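Local coordinates for protein 1A (Cricket paralysis virus, PDB 6C3R) that suppresses antiviral RNA silencing in insect cells by inactivating host Argonaute-2 and recruiting a cellular ubiquitin ligase that promotes its degradation, at residues N20-C26 / W123-N129; I66-D71 / L106-P110; F77-K81 / H116-F120; V84-V88 / C132-L136. The contacts are given in a common frame with arbitrary orientation. Numbering follows the deposited sequence.

Overall arrangement
The four contacts join distant parts of a small alpha/beta protein. Helix 53-70 supplies the first segment of contact 2; helix 77-90 supplies that of contacts 3 and 4. The C-terminal part of the chain, from strand 104-108 to helix 129-136, supplies every second segment. Contact 1 spans the longest loop, and contacts 2 and 3 are nested inside it; contact 4 crosses the other three along the chain. Centres lie about 11 Å apart for contacts 3 and 4 and for contacts 2 and 3, which meet at Trp80. The centres of contacts 1 and 2 are about 17 Å apart, on opposite sides of the chain's centre. Contact 4 holds Arg133, involved in inhibiting host stress granule formation.

Contact 1: N20-C26 / W123-N129; sequences NLDGFFC and WKLVSSN
Two irregular segments run side by side, with Gly23 CA 4.1 Å from Lys124 CA and Phe24 CA 5.7 Å from Val126 CA. In 20-26, an Asx turn places Asn20 OD1 2.8 Å from Asp22 N, and Gly23 N donates to Cys26 O at 2.8 Å across a reversal at Phe25 (phi/psi 51/30, left-handed). Trp123 (chi1 t) opens a type I beta turn that ends at Val126. Trp123 NE1 donates to Leu21 O at 3.3 Å. Trp123 CZ2 packs 3.6 Å from Cys26 CB, and Cys26 SG lies at the edge of the six-membered ring. A CB on Gly23 would clash with the indole. Lys124 (chi1 m, chi3 p) donates from NZ to Asn20 O at 3.0 Å. Val126 CG1 lies 3.9 Å from Phe24 CB. The backbone at Ser127 and Ser128 passes over one face of the Phe24 ring (chi1 t), with Phe24 CE2 3.3 Å from Ser128 C. Ser128 is the N-cap of helix 129-136, its OG bonded to Glu131 N. Asn129 begins the helix, with OD1 3.5 Å from Phe24 CE2. This is loop-to-loop packing: the lead-in to strand 26-30 lies against a beta turn and helix N-cap that link helices 117-123 and 129-136.

Contact 2: I66-D71 / L106-P110; sequences IFLTSD and LIVSP
Segment 66-71 ends helix 53-70; segment 106-110 ends strand 104-108 and starts the next helix. The local helix and strand axes approach to 6.9 Å and run nearly parallel, at 10°. Phe67 CA lies 4.9 Å from Val108 CA, and Asp71 CA 5.3 Å from Ser109 CA. Ile66 (chi1 m) points toward the strand, its CD1 3.5 Å from Leu106 CD2. Phe67 (chi1 t) turns a ring edge to Ile107 O, with its CD1 3.9 Å from Ile107 CG2 and its CE1 3.6 Å from Ser109 N. Ser70 and Ser109, both chi1 p, make a reciprocal pair. Ser109 N donates to Ser70 OG at 3.0 Å, and Ser109 OG to Ser70 O at 3.1 Å. Ser70 OG also donates to Phe67 O at 2.6 Å. Ser109 is the N-cap of helix 110-114. Strand 104-108 pairs in parallel with strand 26-30, so this is helix-on-sheet packing of an alpha/beta core, closed by a serine pair where helix and strand both end.

Contact 3: F77-K81 / H116-F120; sequences FEEWK and HLDWF
Four aromatic rings, from helix 77-90 and from the N-cap (His116) and first turn of helix 117-123, interlock in one cluster, while the backbones stay well apart. Phe77 CA is 9.8 Å from His116 CA, and Lys81 CA is 10.8 Å from Trp119 CA. Phe77 (chi1 t) and His116 (chi1 m) form an offset stack, centroids 4.2 Å apart and planes at 5°, with Phe77 CD1 3.3 Å from His116 NE2. His116 ND1 is hydrogen-bonded to Phe112 O. Trp119 (chi1 t) receives two T-shaped edges on one face, one at each of its rings. Phe77 meets its five-membered ring at 5.0 Å between centroids and 85°. Trp80 (chi1 t) meets its six-membered ring at 5.3 Å and 72°, with Trp80 CZ3 3.6 Å from Trp119 CH2. Lys81 CD lies 4.0 Å from Trp119 NE1, and Lys81 NZ forms a salt bridge with Glu78 OE2 at 2.8 Å. Trp80 and Phe120 touch Val108 of strand 104-108, and Trp119 stacks on Phe135 of helix 129-136.

Contact 4: V84-V88 / C132-L136; sequences VWKFV and CRAFL
Helices 77-90 and 129-136 pack roughly antiparallel here. The local axes lie 10.4 Å apart at closest approach and run at 160°; Trp85 CA sits 6.1 Å from Leu136 CA. Apolar contacts dominate. Leu136 (chi1 m, chi2 t) sends CD1 in among three residues of the other helix: it is 3.9 Å from Val84 CG1, 3.7 Å from Trp85 CA and 4.3 Å from Val88 CG2. Cys132 (chi1 t), one turn earlier, sets SG 3.8 Å from Val88 CG1. The aromatic contacts centre on Trp85 (chi1 t). Cys132 SG lies at the edge of its six-membered ring, 5.3 Å from the centroid, with Trp85 CZ3 4.0 Å from SG. Trp85 CH2 comes within 3.6 Å of Arg133 CB, so the indole packs on the aliphatic base of that arginine. The charged interaction is local: the Arg133 guanidinium forms a salt bridge with Asp130. This antiparallel helix pair carries Arg133, involved in inhibiting host stress granule formation, beside a tryptophan on the partner helix.

Contact 1: N20-C26 / W123-N129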
# COMPACT_ATOMS: atom_id res chain seq x y z
N ASN A 20 10.49 16.78 -16.69
CA ASN A 20 9.68 15.92 -15.82
C ASN A 20 8.93 16.66 -14.72
O ASN A 20 9.28 17.78 -14.35
CB ASN A 20 10.55 14.85 -15.17
CG ASN A 20 11.30 15.37 -13.97
OD1 ASN A 20 10.86 15.22 -12.84
ND2 ASN A 20 12.42 16.03 -14.22
N LEU A 21 7.91 15.99 -14.21
CA LEU A 21 7.16 16.48 -13.07
C LEU A 21 7.16 15.44 -11.97
O LEU A 21 6.13 15.16 -11.39
CB LEU A 21 5.73 16.83 -13.48
CG LEU A 21 5.61 17.92 -14.53
CD1 LEU A 21 4.22 17.92 -15.12
CD2 LEU A 21 5.94 19.28 -13.93
N ASP A 22 8.33 14.89 -11.69
CA ASP A 22 8.48 13.97 -10.57
C ASP A 22 8.51 14.78 -9.27
O ASP A 22 9.24 15.76 -9.17
CB ASP A 22 9.76 13.14 -10.68
CG ASP A 22 9.82 12.31 -11.96
OD1 ASP A 22 8.80 12.19 -12.67
OD2 ASP A 22 10.90 11.76 -12.25
N GLY A 23 7.68 14.38 -8.31
CA GLY A 23 7.70 14.89 -6.95
C GLY A 23 7.96 13.76 -5.97
O GLY A 23 8.67 12.82 -6.27
N PHE A 24 7.35 13.86 -4.80
CA PHE A 24 7.57 12.93 -3.69
C PHE A 24 6.74 11.65 -3.81
O PHE A 24 5.55 11.64 -3.47
CB PHE A 24 7.26 13.66 -2.37
CG PHE A 24 7.75 12.94 -1.15
CD1 PHE A 24 9.09 12.53 -1.05
CD2 PHE A 24 6.89 12.68 -0.09
CE1 PHE A 24 9.55 11.87 0.07
CE2 PHE A 24 7.35 12.00 1.04
CZ PHE A 24 8.68 11.61 1.12
N PHE A 25 7.38 10.57 -4.28
CA PHE A 25 6.73 9.27 -4.57
C PHE A 25 5.50 9.40 -5.46
O PHE A 25 4.58 8.58 -5.39
CB PHE A 25 6.40 8.50 -3.29
CG PHE A 25 7.60 8.20 -2.46
CD1 PHE A 25 8.61 7.38 -2.95
CD2 PHE A 25 7.75 8.75 -1.19
CE1 PHE A 25 9.74 7.12 -2.20
CE2 PHE A 25 8.88 8.49 -0.43
CZ PHE A 25 9.88 7.67 -0.94
N CYS A 26 5.51 10.42 -6.32
CA CYS A 26 4.42 10.69 -7.21
C CYS A 26 4.87 11.65 -8.29
O CYS A 26 5.56 12.64 -8.00
CB CYS A 26 3.23 11.28 -6.45
SG CYS A 26 1.70 11.29 -7.42
N TRP A 123 5.40 21.53 -6.23
CA TRP A 123 5.16 20.10 -6.19
C TRP A 123 6.45 19.28 -6.29
O TRP A 123 6.61 18.30 -5.56
CB TRP A 123 4.21 19.71 -7.32
CG TRP A 123 4.22 18.26 -7.68
CD1 TRP A 123 4.97 17.66 -8.66
CD2 TRP A 123 3.46 17.23 -7.07
NE1 TRP A 123 4.72 16.31 -8.69
CE2 TRP A 123 3.79 16.02 -7.71
CE3 TRP A 123 2.52 17.21 -6.05
CZ2 TRP A 123 3.20 14.80 -7.36
CZ3 TRP A 123 1.93 16.00 -5.69
CH2 TRP A 123 2.28 14.81 -6.34
N LYS A 124 7.36 19.66 -7.20
CA LYS A 124 8.60 18.90 -7.44
C LYS A 124 9.58 18.88 -6.26
O LYS A 124 10.40 17.98 -6.16
CB LYS A 124 9.36 19.44 -8.65
CG LYS A 124 8.73 19.14 -9.99
CD LYS A 124 9.67 19.51 -11.12
CE LYS A 124 10.75 18.46 -11.32
NZ LYS A 124 11.47 18.73 -12.60
N LEU A 125 9.49 19.90 -5.42
CA LEU A 125 10.42 20.07 -4.32
C LEU A 125 9.96 19.49 -2.98
O LEU A 125 10.70 19.58 -2.00
CB LEU A 125 10.69 21.56 -4.14
CG LEU A 125 11.28 22.26 -5.37
CD1 LEU A 125 11.16 23.77 -5.25
CD2 LEU A 125 12.71 21.79 -5.57
N VAL A 126 8.77 18.89 -2.94
CA VAL A 126 8.22 18.28 -1.72
C VAL A 126 9.14 17.13 -1.32
O VAL A 126 9.50 16.31 -2.16
CB VAL A 126 6.75 17.79 -1.90
CG1 VAL A 126 6.25 17.02 -0.69
CG2 VAL A 126 5.82 18.97 -2.16
N SER A 127 9.54 17.11 -0.05
CA SER A 127 10.57 16.18 0.48
C SER A 127 10.11 15.26 1.63
O SER A 127 10.90 14.44 2.10
CB SER A 127 11.78 16.98 0.98
OG SER A 127 12.21 17.90 -0.00
N SER A 128 8.87 15.41 2.09
CA SER A 128 8.37 14.61 3.19
C SER A 128 6.85 14.48 3.16
O SER A 128 6.18 15.20 2.43
CB SER A 128 8.80 15.23 4.52
OG SER A 128 8.06 16.39 4.82
N ASN A 129 6.33 13.54 3.95
CA ASN A 129 4.89 13.47 4.23
C ASN A 129 4.37 14.77 4.86
O ASN A 129 3.32 15.29 4.50
CB ASN A 129 4.57 12.30 5.18
CG ASN A 129 4.91 10.94 4.59
OD1 ASN A 129 5.09 10.80 3.38
ND2 ASN A 129 4.99 9.91 5.45

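Contact 2: I66-D71 / L106-P110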
# COMPACT_ATOMS: atom_id res chain seq x y z
N ILE A 66 -9.08 13.42 -10.64
CA ILE A 66 -8.05 14.42 -10.66
C ILE A 66 -7.84 14.89 -12.09
O ILE A 66 -7.57 16.06 -12.32
CB ILE A 66 -6.72 13.91 -10.03
CG1 ILE A 66 -6.87 13.82 -8.51
CG2 ILE A 66 -5.50 14.79 -10.38
CD1 ILE A 66 -5.93 12.82 -7.84
N PHE A 67 -8.01 14.00 -13.06
CA PHE A 67 -7.92 14.43 -14.44
C PHE A 67 -9.18 15.16 -14.89
O PHE A 67 -9.10 16.26 -15.46
CB PHE A 67 -7.68 13.31 -15.41
CG PHE A 67 -7.65 13.80 -16.83
CD1 PHE A 67 -6.52 14.45 -17.31
CD2 PHE A 67 -8.79 13.73 -17.63
CE1 PHE A 67 -6.49 14.95 -18.60
CE2 PHE A 67 -8.78 14.25 -18.92
CZ PHE A 67 -7.62 14.85 -19.41
N LEU A 68 -10.33 14.52 -14.69
CA LEU A 68 -11.56 15.09 -15.21
C LEU A 68 -11.83 16.48 -14.62
O LEU A 68 -12.26 17.36 -15.33
CB LEU A 68 -12.74 14.18 -14.92
CG LEU A 68 -12.81 12.84 -15.63
CD1 LEU A 68 -14.02 12.11 -15.07
CD2 LEU A 68 -12.94 12.96 -17.12
N THR A 69 -11.55 16.66 -13.34
CA THR A 69 -11.73 17.97 -12.71
C THR A 69 -10.71 19.00 -13.22
O THR A 69 -11.00 20.19 -13.22
CB THR A 69 -11.66 17.91 -11.17
OG1 THR A 69 -10.41 17.36 -10.77
CG2 THR A 69 -12.81 17.09 -10.59
N SER A 70 -9.52 18.53 -13.61
CA SER A 70 -8.53 19.38 -14.27
C SER A 70 -8.88 19.78 -15.71
O SER A 70 -8.43 20.81 -16.20
CB SER A 70 -7.17 18.70 -14.28
OG SER A 70 -7.04 17.89 -15.42
N ASP A 71 -9.69 18.97 -16.38
CA ASP A 71 -10.02 19.13 -17.80
C ASP A 71 -11.21 20.06 -18.07
O ASP A 71 -11.84 20.00 -19.13
CB ASP A 71 -10.31 17.74 -18.39
CG ASP A 71 -10.17 17.69 -19.89
OD1 ASP A 71 -9.10 18.10 -20.40
OD2 ASP A 71 -11.12 17.22 -20.57
N LEU A 106 -0.22 10.41 -11.75
CA LEU A 106 -1.37 11.28 -11.94
C LEU A 106 -1.28 12.03 -13.24
O LEU A 106 -0.20 12.29 -13.73
CB LEU A 106 -1.48 12.30 -10.81
CG LEU A 106 -1.92 11.67 -9.49
CD1 LEU A 106 -1.70 12.65 -8.34
CD2 LEU A 106 -3.36 11.21 -9.51
N ILE A 107 -2.45 12.41 -13.76
CA ILE A 107 -2.55 13.07 -15.06
C ILE A 107 -3.46 14.27 -14.96
O ILE A 107 -4.52 14.23 -14.37
CB ILE A 107 -3.09 12.11 -16.16
CG1 ILE A 107 -2.29 10.82 -16.13
CG2 ILE A 107 -3.02 12.79 -17.53
CD1 ILE A 107 -2.63 9.86 -17.23
N VAL A 108 -3.05 15.33 -15.64
CA VAL A 108 -3.72 16.61 -15.60
C VAL A 108 -3.76 17.11 -17.04
O VAL A 108 -2.86 16.82 -17.80
CB VAL A 108 -2.94 17.51 -14.58
CG1 VAL A 108 -2.43 18.81 -15.17
CG2 VAL A 108 -3.78 17.76 -13.35
N SER A 109 -4.78 17.87 -17.42
CA SER A 109 -4.80 18.48 -18.76
C SER A 109 -3.72 19.59 -18.91
O SER A 109 -3.21 20.12 -17.90
CB SER A 109 -6.19 19.03 -19.09
OG SER A 109 -6.43 20.29 -18.50
N PRO A 110 -3.36 19.96 -20.16
CA PRO A 110 -2.42 21.04 -20.43
C PRO A 110 -2.88 22.43 -20.02
O PRO A 110 -2.07 23.25 -19.60
CB PRO A 110 -2.27 21.00 -21.94
CG PRO A 110 -2.58 19.60 -22.31
CD PRO A 110 -3.70 19.24 -21.41

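Contact 3: F77-K81 / H116-F120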
# COMPACT_ATOMS: atom_id res chain seq x y z
N PHE A 77 -9.95 24.95 -6.95
CA PHE A 77 -8.56 24.47 -6.88
C PHE A 77 -8.14 23.83 -5.55
O PHE A 77 -7.21 23.01 -5.52
CB PHE A 77 -7.58 25.59 -7.24
CG PHE A 77 -6.15 25.13 -7.36
CD1 PHE A 77 -5.75 24.31 -8.42
CD2 PHE A 77 -5.19 25.51 -6.43
CE1 PHE A 77 -4.43 23.88 -8.54
CE2 PHE A 77 -3.87 25.09 -6.56
CZ PHE A 77 -3.48 24.28 -7.61
N GLU A 78 -8.84 24.17 -4.47
CA GLU A 78 -8.54 23.62 -3.15
C GLU A 78 -9.20 22.27 -2.99
O GLU A 78 -8.67 21.34 -2.36
CB GLU A 78 -9.04 24.58 -2.06
CG GLU A 78 -8.50 26.01 -2.20
CD GLU A 78 -7.00 26.09 -2.02
OE1 GLU A 78 -6.38 26.88 -2.74
OE2 GLU A 78 -6.44 25.34 -1.18
N GLU A 79 -10.37 22.15 -3.57
CA GLU A 79 -11.03 20.86 -3.65
C GLU A 79 -10.30 19.91 -4.57
O GLU A 79 -10.27 18.73 -4.32
CB GLU A 79 -12.47 21.05 -4.11
CG GLU A 79 -13.30 21.79 -3.07
CD GLU A 79 -13.44 20.99 -1.79
OE1 GLU A 79 -13.30 21.58 -0.69
OE2 GLU A 79 -13.70 19.78 -1.87
N TRP A 80 -9.72 20.43 -5.64
CA TRP A 80 -8.85 19.64 -6.47
C TRP A 80 -7.66 19.13 -5.66
O TRP A 80 -7.32 17.94 -5.75
CB TRP A 80 -8.35 20.44 -7.65
CG TRP A 80 -7.45 19.64 -8.57
CD1 TRP A 80 -7.84 18.76 -9.53
CD2 TRP A 80 -6.02 19.64 -8.57
NE1 TRP A 80 -6.74 18.22 -10.15
CE2 TRP A 80 -5.61 18.75 -9.57
CE3 TRP A 80 -5.05 20.28 -7.82
CZ2 TRP A 80 -4.26 18.50 -9.85
CZ3 TRP A 80 -3.71 20.05 -8.10
CH2 TRP A 80 -3.33 19.17 -9.11
N LYS A 81 -7.04 20.01 -4.89
CA LYS A 81 -5.91 19.61 -4.07
C LYS A 81 -6.25 18.56 -3.05
O LYS A 81 -5.44 17.67 -2.80
CB LYS A 81 -5.32 20.79 -3.34
CG LYS A 81 -4.37 21.60 -4.21
CD LYS A 81 -4.20 23.00 -3.66
CE LYS A 81 -3.65 23.03 -2.25
NZ LYS A 81 -3.89 24.37 -1.65
N HIS A 116 -1.19 26.75 -13.69
CA HIS A 116 -0.65 26.47 -12.35
C HIS A 116 0.84 26.09 -12.37
O HIS A 116 1.29 25.28 -11.57
CB HIS A 116 -1.47 25.38 -11.66
CG HIS A 116 -2.92 25.72 -11.49
ND1 HIS A 116 -3.89 25.35 -12.39
CD2 HIS A 116 -3.56 26.42 -10.52
CE1 HIS A 116 -5.07 25.79 -11.98
NE2 HIS A 116 -4.89 26.43 -10.84
N LEU A 117 1.62 26.76 -13.22
CA LEU A 117 3.05 26.46 -13.37
C LEU A 117 3.84 26.56 -12.06
O LEU A 117 4.61 25.68 -11.72
CB LEU A 117 3.66 27.40 -14.41
CG LEU A 117 3.14 27.22 -15.84
CD1 LEU A 117 3.53 28.41 -16.68
CD2 LEU A 117 3.65 25.93 -16.47
N ASP A 118 3.65 27.65 -11.34
CA ASP A 118 4.34 27.83 -10.07
C ASP A 118 4.02 26.68 -9.13
O ASP A 118 4.93 26.11 -8.53
CB ASP A 118 3.97 29.16 -9.42
CG ASP A 118 4.55 30.36 -10.16
OD1 ASP A 118 5.64 30.23 -10.76
OD2 ASP A 118 3.92 31.45 -10.13
N TRP A 119 2.74 26.31 -9.05
CA TRP A 119 2.32 25.21 -8.18
C TRP A 119 3.01 23.89 -8.54
O TRP A 119 3.47 23.20 -7.65
CB TRP A 119 0.79 25.07 -8.20
CG TRP A 119 0.27 24.13 -7.17
CD1 TRP A 119 -0.18 24.44 -5.93
CD2 TRP A 119 0.16 22.70 -7.29
NE1 TRP A 119 -0.56 23.31 -5.27
CE2 TRP A 119 -0.36 22.22 -6.07
CE3 TRP A 119 0.47 21.77 -8.31
CZ2 TRP A 119 -0.60 20.88 -5.85
CZ3 TRP A 119 0.24 20.44 -8.08
CH2 TRP A 119 -0.29 20.00 -6.86
N PHE A 120 3.07 23.55 -9.82
CA PHE A 120 3.74 22.31 -10.26
C PHE A 120 5.25 22.31 -10.07
O PHE A 120 5.87 21.26 -9.95
CB PHE A 120 3.41 21.98 -11.73
CG PHE A 120 2.07 21.35 -11.88
CD1 PHE A 120 1.89 20.03 -11.52
CD2 PHE A 120 0.98 22.09 -12.30
CE1 PHE A 120 0.64 19.45 -11.60
CE2 PHE A 120 -0.26 21.52 -12.39
CZ PHE A 120 -0.43 20.20 -12.04

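Contact 4: V84-V88 / C132-L136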
# COMPACT_ATOMS: atom_id res chain seq x y z
N VAL A 84 -6.05 15.25 -4.68
CA VAL A 84 -4.67 14.83 -4.75
C VAL A 84 -4.20 14.28 -3.40
O VAL A 84 -3.50 13.29 -3.34
CB VAL A 84 -3.75 15.97 -5.24
CG1 VAL A 84 -2.31 15.53 -5.24
CG2 VAL A 84 -4.15 16.39 -6.65
N TRP A 85 -4.58 14.95 -2.33
CA TRP A 85 -4.22 14.54 -0.98
C TRP A 85 -4.77 13.15 -0.63
O TRP A 85 -4.07 12.34 -0.05
CB TRP A 85 -4.68 15.61 0.03
CG TRP A 85 -4.50 15.18 1.45
CD1 TRP A 85 -5.48 15.01 2.39
CD2 TRP A 85 -3.27 14.80 2.08
NE1 TRP A 85 -4.93 14.56 3.55
CE2 TRP A 85 -3.58 14.43 3.40
CE3 TRP A 85 -1.93 14.75 1.65
CZ2 TRP A 85 -2.59 14.01 4.31
CZ3 TRP A 85 -0.95 14.34 2.54
CH2 TRP A 85 -1.29 13.97 3.86
N LYS A 86 -6.01 12.90 -0.99
CA LYS A 86 -6.60 11.56 -0.85
C LYS A 86 -5.90 10.48 -1.67
O LYS A 86 -5.80 9.34 -1.22
CB LYS A 86 -8.06 11.57 -1.24
CG LYS A 86 -8.94 12.19 -0.19
CD LYS A 86 -10.25 12.57 -0.85
CE LYS A 86 -11.31 12.95 0.16
NZ LYS A 86 -12.36 13.72 -0.55
N PHE A 87 -5.48 10.82 -2.88
CA PHE A 87 -4.67 9.93 -3.71
C PHE A 87 -3.36 9.64 -2.99
O PHE A 87 -3.03 8.49 -2.79
CB PHE A 87 -4.39 10.55 -5.08
CG PHE A 87 -3.62 9.66 -6.00
CD1 PHE A 87 -2.23 9.67 -6.00
CD2 PHE A 87 -4.28 8.79 -6.85
CE1 PHE A 87 -1.49 8.82 -6.82
CE2 PHE A 87 -3.56 7.95 -7.70
CZ PHE A 87 -2.15 7.96 -7.67
N VAL A 88 -2.64 10.69 -2.62
CA VAL A 88 -1.39 10.60 -1.87
C VAL A 88 -1.57 9.76 -0.59
O VAL A 88 -0.76 8.89 -0.33
CB VAL A 88 -0.84 12.01 -1.56
CG1 VAL A 88 0.15 12.01 -0.41
CG2 VAL A 88 -0.17 12.60 -2.80
N CYS A 132 4.27 17.62 2.40
CA CYS A 132 3.16 17.26 1.52
C CYS A 132 1.78 17.57 2.09
O CYS A 132 0.93 18.10 1.39
CB CYS A 132 3.23 15.77 1.20
SG CYS A 132 2.01 15.32 -0.02
N ARG A 133 1.56 17.23 3.35
CA ARG A 133 0.29 17.53 4.00
C ARG A 133 0.04 19.04 4.07
O ARG A 133 -1.09 19.49 3.87
CB ARG A 133 0.22 16.90 5.40
CG ARG A 133 -1.04 17.23 6.19
CD ARG A 133 -1.33 16.25 7.33
NE ARG A 133 -0.19 16.09 8.26
CZ ARG A 133 0.61 15.01 8.36
NH1 ARG A 133 0.45 13.93 7.59
NH2 ARG A 133 1.60 15.02 9.25
N ALA A 134 1.08 19.81 4.34
CA ALA A 134 0.96 21.26 4.43
C ALA A 134 0.70 21.89 3.07
O ALA A 134 -0.17 22.75 2.91
CB ALA A 134 2.21 21.85 5.06
N PHE A 135 1.46 21.42 2.09
CA PHE A 135 1.32 21.83 0.69
C PHE A 135 -0.08 21.61 0.13
O PHE A 135 -0.61 22.49 -0.54
CB PHE A 135 2.33 21.10 -0.18
CG PHE A 135 2.35 21.56 -1.62
CD1 PHE A 135 2.66 22.87 -1.93
CD2 PHE A 135 2.08 20.67 -2.64
CE1 PHE A 135 2.68 23.30 -3.24
CE2 PHE A 135 2.10 21.08 -3.96
CZ PHE A 135 2.41 22.40 -4.26
N LEU A 136 -0.66 20.45 0.39
CA LEU A 136 -2.01 20.13 -0.09
C LEU A 136 -3.20 20.51 0.82
O LEU A 136 -4.35 20.25 0.46
CB LEU A 136 -2.10 18.64 -0.45
CG LEU A 136 -1.10 18.11 -1.49
CD1 LEU A 136 -1.27 16.60 -1.63
CD2 LEU A 136 -1.24 18.80 -2.85